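Long-range contacts in bifunctional thiamine biosynthesis protein ThiDN (Methanocaldococcus jannaschii DSM 2661, PDB 2PHP), which probably phosphorylates hydroxymethylpyrimidine and its phosphate and, through the ThiN domain held in this chain, condenses the resulting diphosphate with a thiazole phosphate to form thiamine phosphate: residues V11-L15 against I37-L41; I93-I99 against M159-R165. All blocks are in the same frame, centred on the assembly; numbering follows the deposited sequence.

Contact 1. Residues V11-L15 against I37-L41; sequences VIKNL and IAESL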
ATOM      1  N   VAL B  11     -20.206  11.610   5.247  1.00 27.26           N
ATOM      2  CA  VAL B  11     -20.127  10.364   4.487  1.00 26.38           C
ATOM      3  C   VAL B  11     -18.702   9.803   4.477  1.00 27.30           C
ATOM      4  O   VAL B  11     -18.494   8.609   4.714  1.00 26.52           O
ATOM      5  CB  VAL B  11     -20.596  10.572   3.029  1.00 24.34           C
ATOM      6  CG1 VAL B  11     -20.250   9.348   2.178  1.00 23.87           C
ATOM      7  CG2 VAL B  11     -22.106  10.818   2.998  1.00 24.07           C
ATOM      8  N   ILE B  12     -17.723  10.657   4.194  1.00 27.01           N
ATOM      9  CA  ILE B  12     -16.333  10.218   4.178  1.00 27.33           C
ATOM     10  C   ILE B  12     -15.935   9.674   5.554  1.00 27.44           C
ATOM     11  O   ILE B  12     -15.248   8.660   5.642  1.00 26.48           O
ATOM     12  CB  ILE B  12     -15.375  11.368   3.793  1.00 28.06           C
ATOM     13  CG1 ILE B  12     -15.599  11.766   2.328  1.00 26.52           C
ATOM     14  CG2 ILE B  12     -13.924  10.951   4.051  1.00 25.31           C
ATOM     15  CD1 ILE B  12     -15.423  10.648   1.333  1.00 26.58           C
ATOM     16  N   LYS B  13     -16.372  10.344   6.620  1.00 25.91           N
ATOM     17  CA  LYS B  13     -16.050   9.894   7.974  1.00 26.99           C
ATOM     18  C   LYS B  13     -16.696   8.541   8.308  1.00 26.93           C
ATOM     19  O   LYS B  13     -16.087   7.709   8.989  1.00 25.05           O
ATOM     20  CB  LYS B  13     -16.486  10.927   9.026  1.00 27.32           C
ATOM     21  CG  LYS B  13     -15.607  12.157   9.133  1.00 27.61           C
ATOM     22  CD  LYS B  13     -15.943  12.962  10.391  1.00 32.18           C
ATOM     23  CE  LYS B  13     -15.286  14.339  10.341  1.00 32.34           C
ATOM     24  NZ  LYS B  13     -15.928  15.318  11.253  1.00 32.40           N
ATOM     25  N   ASN B  14     -17.921   8.323   7.833  1.00 24.94           N
ATOM     26  CA  ASN B  14     -18.612   7.065   8.096  1.00 25.18           C
ATOM     27  C   ASN B  14     -17.906   5.919   7.383  1.00 24.59           C
ATOM     28  O   ASN B  14     -17.655   4.873   7.973  1.00 24.08           O
ATOM     29  CB  ASN B  14     -20.070   7.136   7.639  1.00 24.36           C
ATOM     30  CG  ASN B  14     -20.899   8.053   8.503  1.00 29.32           C
ATOM     31  OD1 ASN B  14     -20.616   8.220   9.692  1.00 29.08           O
ATOM     32  ND2 ASN B  14     -21.940   8.641   7.919  1.00 31.29           N
ATOM     33  N   LEU B  15     -17.584   6.125   6.111  1.00 24.72           N
ATOM     34  CA  LEU B  15     -16.890   5.103   5.331  1.00 25.33           C
ATOM     35  C   LEU B  15     -15.524   4.782   5.936  1.00 26.73           C
ATOM     36  O   LEU B  15     -15.142   3.614   6.054  1.00 27.07           O
ATOM     37  CB  LEU B  15     -16.719   5.566   3.882  1.00 23.34           C
ATOM     38  CG  LEU B  15     -17.966   5.362   3.019  1.00 22.87           C
ATOM     39  CD1 LEU B  15     -17.882   6.176   1.740  1.00 21.46           C
ATOM     40  CD2 LEU B  15     -18.100   3.878   2.722  1.00 22.15           C
ATOM     41  N   ILE B  37     -17.315  -1.056  -0.385  1.00 25.97           N
ATOM     42  CA  ILE B  37     -18.321  -0.517   0.515  1.00 25.76           C
ATOM     43  C   ILE B  37     -18.555   0.927   0.076  1.00 26.41           C
ATOM     44  O   ILE B  37     -17.603   1.671  -0.198  1.00 24.98           O
ATOM     45  CB  ILE B  37     -17.859  -0.601   1.997  1.00 26.36           C
ATOM     46  CG1 ILE B  37     -18.986  -0.123   2.923  1.00 27.02           C
ATOM     47  CG2 ILE B  37     -16.593   0.200   2.199  1.00 23.81           C
ATOM     48  CD1 ILE B  37     -18.782  -0.481   4.373  1.00 28.51           C
ATOM     49  N   ALA B  38     -19.828   1.303  -0.014  1.00 24.80           N
ATOM     50  CA  ALA B  38     -20.214   2.629  -0.464  1.00 23.90           C
ATOM     51  C   ALA B  38     -21.301   3.269   0.390  1.00 25.43           C
ATOM     52  O   ALA B  38     -22.100   2.587   1.044  1.00 27.23           O
ATOM     53  CB  ALA B  38     -20.684   2.559  -1.909  1.00 22.50           C
ATOM     54  N   GLU B  39     -21.328   4.595   0.364  1.00 24.85           N
ATOM     55  CA  GLU B  39     -22.324   5.350   1.108  1.00 25.95           C
ATOM     56  C   GLU B  39     -22.617   6.613   0.315  1.00 27.38           C
ATOM     57  O   GLU B  39     -21.711   7.231  -0.259  1.00 25.96           O
ATOM     58  CB  GLU B  39     -21.813   5.710   2.501  1.00 26.91           C
ATOM     59  CG  GLU B  39     -22.902   6.275   3.421  1.00 30.35           C
ATOM     60  CD  GLU B  39     -22.384   6.618   4.814  1.00 35.86           C
ATOM     61  OE1 GLU B  39     -21.776   5.735   5.464  1.00 37.77           O
ATOM     62  OE2 GLU B  39     -22.590   7.770   5.267  1.00 38.90           O
ATOM     63  N   SER B  40     -23.890   6.990   0.282  1.00 25.55           N
ATOM     64  CA  SER B  40     -24.304   8.171  -0.454  1.00 26.21           C
ATOM     65  C   SER B  40     -24.781   9.287   0.450  1.00 26.57           C
ATOM     66  O   SER B  40     -25.030   9.094   1.650  1.00 26.98           O
ATOM     67  CB  SER B  40     -25.457   7.830  -1.388  1.00 24.45           C
ATOM     68  OG  SER B  40     -26.643   7.648  -0.632  1.00 23.39           O
ATOM     69  N   LEU B  41     -24.909  10.462  -0.155  1.00 26.37           N
ATOM     70  CA  LEU B  41     -25.440  11.623   0.532  1.00 26.23           C
ATOM     71  C   LEU B  41     -26.943  11.341   0.497  1.00 27.04           C
ATOM     72  O   LEU B  41     -27.407  10.481  -0.269  1.00 26.72           O
ATOM     73  CB  LEU B  41     -25.146  12.886  -0.275  1.00 26.33           C
ATOM     74  CG  LEU B  41     -23.724  13.444  -0.298  1.00 26.44           C
ATOM     75  CD1 LEU B  41     -23.600  14.462  -1.436  1.00 26.54           C
ATOM     76  CD2 LEU B  41     -23.403  14.081   1.054  1.00 27.71           C
TER

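Contact 2. Residues I93-I99 against M159-R165; sequences IRACMNI and MIRVLGR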
ATOM      1  N   ILE B  93     -31.908   4.632   3.430  1.00 28.49           N
ATOM      2  CA  ILE B  93     -30.839   3.700   3.062  1.00 29.14           C
ATOM      3  C   ILE B  93     -29.788   4.381   2.170  1.00 28.44           C
ATOM      4  O   ILE B  93     -30.054   4.690   1.013  1.00 28.76           O
ATOM      5  CB  ILE B  93     -31.439   2.474   2.344  1.00 28.50           C
ATOM      6  CG1 ILE B  93     -32.397   1.748   3.294  1.00 30.99           C
ATOM      7  CG2 ILE B  93     -30.336   1.525   1.881  1.00 27.80           C
ATOM      8  CD1 ILE B  93     -31.719   1.194   4.553  1.00 34.05           C
ATOM      9  N   ARG B  94     -28.595   4.608   2.722  1.00 27.84           N
ATOM     10  CA  ARG B  94     -27.517   5.267   1.982  1.00 27.79           C
ATOM     11  C   ARG B  94     -26.241   4.430   1.807  1.00 28.42           C
ATOM     12  O   ARG B  94     -25.287   4.894   1.185  1.00 28.04           O
ATOM     13  CB  ARG B  94     -27.140   6.589   2.673  1.00 27.10           C
ATOM     14  CG  ARG B  94     -28.307   7.541   2.865  1.00 24.15           C
ATOM     15  CD  ARG B  94     -27.894   8.828   3.569  1.00 26.33           C
ATOM     16  NE  ARG B  94     -27.465   8.620   4.956  1.00 27.32           N
ATOM     17  CZ  ARG B  94     -26.196   8.596   5.354  1.00 26.45           C
ATOM     18  NH1 ARG B  94     -25.225   8.771   4.473  1.00 29.54           N
ATOM     19  NH2 ARG B  94     -25.898   8.392   6.633  1.00 26.72           N
ATOM     20  N   ALA B  95     -26.214   3.206   2.331  1.00 26.98           N
ATOM     21  CA  ALA B  95     -25.000   2.394   2.224  1.00 27.45           C
ATOM     22  C   ALA B  95     -25.185   0.934   1.840  1.00 28.43           C
ATOM     23  O   ALA B  95     -26.228   0.322   2.104  1.00 28.65           O
ATOM     24  CB  ALA B  95     -24.209   2.479   3.529  1.00 25.69           C
ATOM     25  N   CYS B  96     -24.136   0.374   1.239  1.00 27.58           N
ATOM     26  CA  CYS B  96     -24.147  -1.014   0.799  1.00 28.05           C
ATOM     27  C   CYS B  96     -22.740  -1.586   0.630  1.00 27.37           C
ATOM     28  O   CYS B  96     -21.801  -0.881   0.249  1.00 25.85           O
ATOM     29  CB  CYS B  96     -24.905  -1.126  -0.527  1.00 27.95           C
ATOM     30  SG  CYS B  96     -24.891  -2.775  -1.289  1.00 33.28           S
HETATM   31  N   MSE B  97     -22.611  -2.876   0.925  1.00 28.08           N
HETATM   32  CA  MSE B  97     -21.345  -3.589   0.784  1.00 28.91           C
HETATM   33  C   MSE B  97     -21.644  -4.971   0.223  1.00 28.34           C
HETATM   34  O   MSE B  97     -22.555  -5.644   0.709  1.00 29.75           O
HETATM   35  CB  MSE B  97     -20.652  -3.746   2.136  1.00 29.06           C
HETATM   36  CG  MSE B  97     -19.424  -4.632   2.065  1.00 34.03           C
HETATM   37 SE   MSE B  97     -18.464  -4.701   3.731  1.00 43.85          SE
HETATM   38  CE  MSE B  97     -16.850  -5.599   3.154  1.00 36.37           C
ATOM     39  N   ASN B  98     -20.899  -5.398  -0.792  1.00 26.14           N
ATOM     40  CA  ASN B  98     -21.127  -6.724  -1.354  1.00 27.21           C
ATOM     41  C   ASN B  98     -20.157  -7.710  -0.721  1.00 28.98           C
ATOM     42  O   ASN B  98     -18.982  -7.395  -0.546  1.00 30.02           O
ATOM     43  CB  ASN B  98     -20.966  -6.719  -2.877  1.00 27.38           C
ATOM     44  CG  ASN B  98     -19.548  -6.391  -3.325  1.00 28.44           C
ATOM     45  OD1 ASN B  98     -19.052  -5.285  -3.098  1.00 26.55           O
ATOM     46  ND2 ASN B  98     -18.891  -7.357  -3.965  1.00 27.12           N
ATOM     47  N   ILE B  99     -20.661  -8.889  -0.353  1.00 28.83           N
ATOM     48  CA  ILE B  99     -19.831  -9.926   0.256  1.00 27.36           C
ATOM     49  C   ILE B  99     -20.081 -11.275  -0.410  1.00 27.61           C
ATOM     50  O   ILE B  99     -21.064 -11.451  -1.140  1.00 26.56           O
ATOM     51  CB  ILE B  99     -20.092 -10.054   1.774  1.00 29.11           C
ATOM     52  CG1 ILE B  99     -21.496 -10.601   2.027  1.00 27.20           C
ATOM     53  CG2 ILE B  99     -19.934  -8.693   2.443  1.00 27.49           C
ATOM     54  CD1 ILE B  99     -21.804 -10.775   3.509  1.00 30.51           C
HETATM   55  N   MSE B 159     -23.847 -13.437  -5.254  1.00 29.38           N
HETATM   56  CA  MSE B 159     -23.478 -12.361  -4.336  1.00 30.37           C
HETATM   57  C   MSE B 159     -24.486 -12.054  -3.237  1.00 30.68           C
HETATM   58  O   MSE B 159     -25.687 -12.217  -3.422  1.00 30.64           O
HETATM   59  CB  MSE B 159     -23.266 -11.063  -5.126  1.00 32.01           C
HETATM   60  CG  MSE B 159     -22.430 -10.014  -4.403  1.00 32.82           C
HETATM   61 SE   MSE B 159     -20.567 -10.586  -4.388  1.00 42.95          SE
HETATM   62  CE  MSE B 159     -20.358 -10.743  -6.311  1.00 36.04           C
ATOM     63  N   ILE B 160     -23.981 -11.603  -2.092  1.00 29.86           N
ATOM     64  CA  ILE B 160     -24.835 -11.185  -0.985  1.00 28.97           C
ATOM     65  C   ILE B 160     -24.544  -9.699  -0.812  1.00 28.84           C
ATOM     66  O   ILE B 160     -23.391  -9.296  -0.659  1.00 30.93           O
ATOM     67  CB  ILE B 160     -24.500 -11.885   0.348  1.00 27.97           C
ATOM     68  CG1 ILE B 160     -24.962 -13.344   0.318  1.00 26.91           C
ATOM     69  CG2 ILE B 160     -25.190 -11.143   1.500  1.00 24.98           C
ATOM     70  CD1 ILE B 160     -24.515 -14.141   1.523  1.00 27.18           C
ATOM     71  N   ARG B 161     -25.581  -8.880  -0.857  1.00 28.82           N
ATOM     72  CA  ARG B 161     -25.408  -7.446  -0.695  1.00 28.25           C
ATOM     73  C   ARG B 161     -26.078  -7.004   0.610  1.00 29.05           C
ATOM     74  O   ARG B 161     -27.271  -7.227   0.813  1.00 27.58           O
ATOM     75  CB  ARG B 161     -25.997  -6.726  -1.914  1.00 30.39           C
ATOM     76  CG  ARG B 161     -25.432  -7.261  -3.231  1.00 31.35           C
ATOM     77  CD  ARG B 161     -26.159  -6.735  -4.457  1.00 34.06           C
ATOM     78  NE  ARG B 161     -25.604  -7.306  -5.688  1.00 34.99           N
ATOM     79  CZ  ARG B 161     -25.880  -8.525  -6.149  1.00 35.15           C
ATOM     80  NH1 ARG B 161     -26.723  -9.323  -5.495  1.00 35.49           N
ATOM     81  NH2 ARG B 161     -25.285  -8.961  -7.250  1.00 32.62           N
ATOM     82  N   VAL B 162     -25.288  -6.409   1.502  1.00 27.83           N
ATOM     83  CA  VAL B 162     -25.767  -5.930   2.793  1.00 27.71           C
ATOM     84  C   VAL B 162     -26.029  -4.418   2.705  1.00 30.95           C
ATOM     85  O   VAL B 162     -25.147  -3.651   2.321  1.00 31.78           O
ATOM     86  CB  VAL B 162     -24.724  -6.234   3.909  1.00 28.54           C
ATOM     87  CG1 VAL B 162     -25.202  -5.702   5.248  1.00 26.12           C
ATOM     88  CG2 VAL B 162     -24.480  -7.748   3.997  1.00 26.13           C
ATOM     89  N   LEU B 163     -27.246  -4.001   3.048  1.00 29.36           N
ATOM     90  CA  LEU B 163     -27.629  -2.590   2.986  1.00 28.70           C
ATOM     91  C   LEU B 163     -27.888  -2.023   4.380  1.00 29.13           C
ATOM     92  O   LEU B 163     -28.090  -2.772   5.337  1.00 28.89           O
ATOM     93  CB  LEU B 163     -28.892  -2.416   2.125  1.00 30.88           C
ATOM     94  CG  LEU B 163     -28.869  -2.893   0.664  1.00 32.64           C
ATOM     95  CD1 LEU B 163     -28.921  -4.408   0.612  1.00 33.81           C
ATOM     96  CD2 LEU B 163     -30.064  -2.326  -0.091  1.00 34.26           C
ATOM     97  N   GLY B 164     -27.891  -0.698   4.492  1.00 27.97           N
ATOM     98  CA  GLY B 164     -28.122  -0.066   5.780  1.00 28.89           C
ATOM     99  C   GLY B 164     -28.194   1.443   5.665  1.00 30.16           C
ATOM    100  O   GLY B 164     -28.055   1.990   4.568  1.00 29.46           O
ATOM    101  N   ARG B 165     -28.404   2.115   6.795  1.00 29.72           N
ATOM    102  CA  ARG B 165     -28.514   3.572   6.812  1.00 31.41           C
ATOM    103  C   ARG B 165     -27.196   4.263   6.481  1.00 30.54           C
ATOM    104  O   ARG B 165     -27.187   5.300   5.813  1.00 31.01           O
ATOM    105  CB  ARG B 165     -29.048   4.042   8.170  1.00 34.08           C
ATOM    106  CG  ARG B 165     -30.456   3.530   8.459  1.00 40.55           C
ATOM    107  CD  ARG B 165     -31.280   4.517   9.263  1.00 45.64           C
ATOM    108  NE  ARG B 165     -32.264   3.843  10.104  1.00 51.80           N
ATOM    109  CZ  ARG B 165     -32.005   2.768  10.848  1.00 55.56           C
ATOM    110  NH1 ARG B 165     -30.781   2.241  10.866  1.00 56.13           N
ATOM    111  NH2 ARG B 165     -32.973   2.204  11.562  1.00 56.86           N
TER

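Contact 1. Residues V11-L15 against I37-L41
One turn of helix 8-22 packs over strand 37-40. The short axes run nearly antiparallel, at 155°, and approach to 8.6 Å. The closest pair of CA atoms is Val11 and Glu39, 6.4 Å apart. Within the helix, Leu15 N donates a hydrogen bond to Val11 O (3.0 Å). Val11 and Leu15 therefore sit one turn apart and both reach the strand. Ile37 and Glu39 point toward the helix, while Ala38 and Ser40 alternate with them and point away.

Leu15 lies over the first part of the strand. Its CD2 is 4.0 Å from Ile37 CG2, and its CG is 3.9 Å from Glu39 CB. Val11 covers the other end, with CG1 3.5 Å from Glu39 O and CG2 4.0 Å from Leu41 CD2. Leu15 thus packs on the CB of Glu39, while Val11 lies against its backbone carbonyl. This is helix-on-sheet packing: the N-terminal helix of the ThiN domain packs on one face of the mixed sheet, over strands 37-40, 50-53 and 71-73. Helix 167-185 also lies against strand 37-40, with Ala167 and Val171 touching Ile37.

The carboxylate of Glu39 supplies the polar part. Asn14 ND2 donates a nearly straight hydrogen bond to Glu39 OE2, 2.9 Å long with an angle of 167°. The same OE2 forms a salt bridge with Arg94, and OE1 accepts a hydrogen bond from Ala167 N. Ile12 and Lys13 point away from the strand; Ile12 packs on Tyr17 of a second subunit and Lys13 on Asn14 of that subunit.

Contact 2. Residues I93-I99 against M159-R165
Strands 95-99 and 159-164 lie side by side with their axes 4.7 Å apart, running in opposite senses at 159°. Three hydrogen-bonded pairs, Ala95-Gly164, Met97-Val162 and Ile99-Ile160, alternate with the non-hydrogen-bonded pairs Cys96-Leu163 and Asn98-Arg161.

On the face of Met97 and Val162, Ile99 CG1 lies 3.7 Å from Ile160 CB, and Ile99 CD1 reaches along the partner strand to within 4.1 Å of Val162 CG2. Helix 167-185 covers Ala95, Met97 and Val162. On the other face, Cys96 SG sits 4.4 Å from Leu163 CG, under helix 77-87. At one end, SE of Met159, a selenomethionine, packs 3.7 Å from Asn98 ND2 and 3.4 Å from Ile99 O. Asn98 OD1 accepts from Asn36 N, and its ND2 donates to Gly34 O.

At the other end, Ile93 CG2 rests 3.6 Å from Gly164 O and 4.2 Å from Leu163 CB. Arg165 O lies over one face of the Arg94 guanidinium, whose NH1 is held by Ser40 O and a salt bridge to Glu39. Gly164 O accepts from Ala95 N (3.1 Å). Arg94 and Ala95 together facing Gly164 form a classic beta bulge, closing an antiparallel pair at the centre of the ThiN sheet.

How the contacts relate
Both contacts are buried and share one sheet, in which strands 37-40 and 95-100 are neighbours. The centre of contact 2 lies about 3 Å from the centre of the chain. The centre of contact 1 lies farther out, about 12 Å from the centre of the chain, and its helix meets a second subunit; no other chain touches contact 2. Their chemistry differs because contact 2 pairs two strands through backbone hydrogen bonds, whereas contact 1 sets a helix on a sheet through side-chain packing and one side-chain hydrogen bond. They also touch directly, through the Glu39-Arg94 salt bridge and a probable hydrogen bond from Ser40 N to Arg94 O at 2.7 Å.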